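Local atomic coordinates of hypothetical protein (Leishmania major, PDB entry 1R75), a protein that is of unknown function and folds into two antiparallel beta sheets as a member of the DUF1935 family. Residues V68-D71 with Y72-I76. Numbering follows the deposited sequence.
Sequences VLFD and YDSQI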
ATOM      1  N   VAL A  68      -6.054   4.844  -2.511  1.00 16.18           N
ATOM      2  CA  VAL A  68      -5.451   5.760  -3.409  1.00 16.89           C
ATOM      3  C   VAL A  68      -6.417   5.963  -4.570  1.00 16.78           C
ATOM      4  O   VAL A  68      -6.998   5.025  -5.079  1.00 16.54           O
ATOM      5  CB  VAL A  68      -4.127   5.236  -3.935  1.00 16.51           C
ATOM      6  CG1 VAL A  68      -3.565   6.160  -5.002  1.00 18.10           C
ATOM      7  CG2 VAL A  68      -3.081   5.002  -2.793  1.00 18.89           C
ATOM      8  N   LEU A  69      -6.573   7.194  -4.974  1.00 17.55           N
ATOM      9  CA  LEU A  69      -7.409   7.571  -6.087  1.00 20.52           C
ATOM     10  C   LEU A  69      -6.520   7.937  -7.246  1.00 20.62           C
ATOM     11  O   LEU A  69      -5.654   8.821  -7.109  1.00 20.19           O
ATOM     12  CB  LEU A  69      -8.143   8.838  -5.749  1.00 22.74           C
ATOM     13  CG  LEU A  69      -9.325   8.857  -4.890  1.00 31.94           C
ATOM     14  CD1 LEU A  69      -9.429  10.299  -4.228  1.00 35.91           C
ATOM     15  CD2 LEU A  69     -10.577   8.463  -5.779  1.00 32.73           C
ATOM     16  N   PHE A  70      -6.735   7.284  -8.373  1.00 19.22           N
ATOM     17  CA  PHE A  70      -5.979   7.408  -9.585  1.00 18.93           C
ATOM     18  C   PHE A  70      -6.821   8.112 -10.655  1.00 18.08           C
ATOM     19  O   PHE A  70      -8.078   7.955 -10.709  1.00 19.00           O
ATOM     20  CB  PHE A  70      -5.521   6.053 -10.067  1.00 18.42           C
ATOM     21  CG  PHE A  70      -4.586   5.348  -9.186  1.00 18.58           C
ATOM     22  CD1 PHE A  70      -3.184   5.450  -9.344  1.00 17.46           C
ATOM     23  CD2 PHE A  70      -5.089   4.380  -8.279  1.00 17.63           C
ATOM     24  CE1 PHE A  70      -2.335   4.746  -8.549  1.00 20.54           C
ATOM     25  CE2 PHE A  70      -4.214   3.651  -7.537  1.00 17.15           C
ATOM     26  CZ  PHE A  70      -2.866   3.807  -7.661  1.00 17.76           C
ATOM     27  N   ASP A  71      -6.193   9.032 -11.352  1.00 18.78           N
ATOM     28  CA  ASP A  71      -6.834   9.762 -12.423  1.00 20.63           C
ATOM     29  C   ASP A  71      -7.204   8.844 -13.609  1.00 21.87           C
ATOM     30  O   ASP A  71      -6.645   7.765 -13.822  1.00 21.50           O
ATOM     31  CB  ASP A  71      -5.973  10.910 -12.974  1.00 21.64           C
ATOM     32  CG  ASP A  71      -5.756  12.026 -11.993  1.00 25.44           C
ATOM     33  OD1 ASP A  71      -6.418  12.073 -10.871  1.00 26.54           O
ATOM     34  OD2 ASP A  71      -4.943  12.945 -12.319  1.00 25.24           O
ATOM     35  N   TYR A  72      -8.154   9.372 -14.378  1.00 25.49           N
ATOM     36  CA  TYR A  72      -8.998   8.659 -15.362  1.00 28.44           C
ATOM     37  C   TYR A  72      -8.098   8.079 -16.432  1.00 26.40           C
ATOM     38  O   TYR A  72      -8.377   7.044 -17.004  1.00 27.42           O
ATOM     39  CB  TYR A  72     -10.021   9.689 -15.969  1.00 29.66           C
ATOM     40  CG  TYR A  72      -9.359  10.637 -17.016  1.00 36.24           C
ATOM     41  CD1 TYR A  72      -9.450  10.390 -18.388  1.00 42.13           C
ATOM     42  CD2 TYR A  72      -8.609  11.759 -16.609  1.00 44.22           C
ATOM     43  CE1 TYR A  72      -8.830  11.232 -19.334  1.00 46.06           C
ATOM     44  CE2 TYR A  72      -7.939  12.591 -17.549  1.00 45.87           C
ATOM     45  CZ  TYR A  72      -8.069  12.324 -18.906  1.00 48.52           C
ATOM     46  OH  TYR A  72      -7.435  13.131 -19.844  1.00 55.41           O
ATOM     47  N   ASP A  73      -6.948   8.714 -16.666  1.00 25.92           N
ATOM     48  CA  ASP A  73      -5.999   8.260 -17.676  1.00 27.18           C
ATOM     49  C   ASP A  73      -4.914   7.267 -17.279  1.00 24.64           C
ATOM     50  O   ASP A  73      -4.124   6.789 -18.094  1.00 23.80           O
ATOM     51  CB  ASP A  73      -5.401   9.451 -18.465  1.00 28.04           C
ATOM     52  CG  ASP A  73      -4.712  10.436 -17.587  1.00 33.54           C
ATOM     53  OD1 ASP A  73      -4.934  10.430 -16.332  1.00 28.96           O
ATOM     54  OD2 ASP A  73      -3.921  11.248 -18.107  1.00 34.25           O
ATOM     55  N   SER A  74      -4.929   6.876 -16.021  1.00 23.50           N
ATOM     56  CA  SER A  74      -4.203   5.734 -15.537  1.00 21.84           C
ATOM     57  C   SER A  74      -4.734   4.435 -16.169  1.00 22.63           C
ATOM     58  O   SER A  74      -5.913   4.300 -16.343  1.00 22.70           O
ATOM     59  CB  SER A  74      -4.348   5.632 -14.009  1.00 20.82           C
ATOM     60  OG  SER A  74      -3.668   6.714 -13.337  1.00 22.42           O
ATOM     61  N   GLN A  75      -3.834   3.510 -16.450  1.00 21.89           N
ATOM     62  CA  GLN A  75      -4.197   2.218 -16.948  1.00 24.44           C
ATOM     63  C   GLN A  75      -3.582   1.152 -16.029  1.00 21.81           C
ATOM     64  O   GLN A  75      -2.436   0.699 -16.182  1.00 23.46           O
ATOM     65  CB  GLN A  75      -3.710   2.068 -18.394  1.00 25.09           C
ATOM     66  CG  GLN A  75      -4.254   3.096 -19.284  1.00 30.43           C
ATOM     67  CD  GLN A  75      -3.577   3.014 -20.679  1.00 40.84           C
ATOM     68  OE1 GLN A  75      -2.984   1.971 -21.059  1.00 47.72           O
ATOM     69  NE2 GLN A  75      -3.649   4.091 -21.422  1.00 47.09           N
ATOM     70  N   ILE A  76      -4.323   0.840 -14.995  1.00 20.26           N
ATOM     71  CA  ILE A  76      -3.854  -0.040 -13.943  1.00 21.32           C
ATOM     72  C   ILE A  76      -4.832  -1.144 -13.673  1.00 20.31           C
ATOM     73  O   ILE A  76      -6.019  -0.973 -13.847  1.00 20.93           O
ATOM     74  CB  ILE A  76      -3.559   0.722 -12.611  1.00 19.94           C
ATOM     75  CG1 ILE A  76      -4.682   1.651 -12.256  1.00 24.16           C
ATOM     76  CG2 ILE A  76      -2.285   1.516 -12.754  1.00 22.83           C
ATOM     77  CD1 ILE A  76      -4.700   2.062 -10.847  1.00 26.68           C
TER
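F70 and I76 make the apolar half of this local contact. The methyl CD1 of I76 sits 3.6 Å from the centroid of the F70 ring and 17° off its normal, which qualifies as a CH-pi contact over the face. CD1 lies closer to the rim than to the middle of the ring, its nearest ring atom being CD2 of F70 at 3.5 Å. I76 is able to reach there because CG1 stands between its backbone N and carbonyl carbon and the chain is then extended to CD1, meeting the phenyl at about a right angle. CG1 of V68 covers the opposite face, so the ring is held between two aliphatic groups; W123, F115 and V116 also pack against F70.

The polar half is a backbone reversal. N of S74 donates to O of D71 at 2.9 Å, and the N-H...O angle of 159° makes the bond fairly straight. The donor nevertheless stands 43° above the carbonyl plane. S74 directs its side chain back to the strand, placing OG 3.8 Å from CB of F70, where this buried hydroxyl is satisfied by a hydrogen bond with OG1 of T121. D73 folds back similarly: OD1 comes 3.5 Å from CB of D71 and also bonds to T121 OG1. OD2 of D71 and OD1 of D73 remain 4.7 Å apart, and a salt bridge from D71 OD1 to K100 probably eases the repulsion between these carboxylates.

The turn conformation of Y72 and D73, with the S74-to-D71 bond, is that of a type I beta turn from D71 to S74. It links strand 62-71 of one antiparallel sheet to edge strand 75-78 of the other, making it an intersheet connection rather than a beta hairpin.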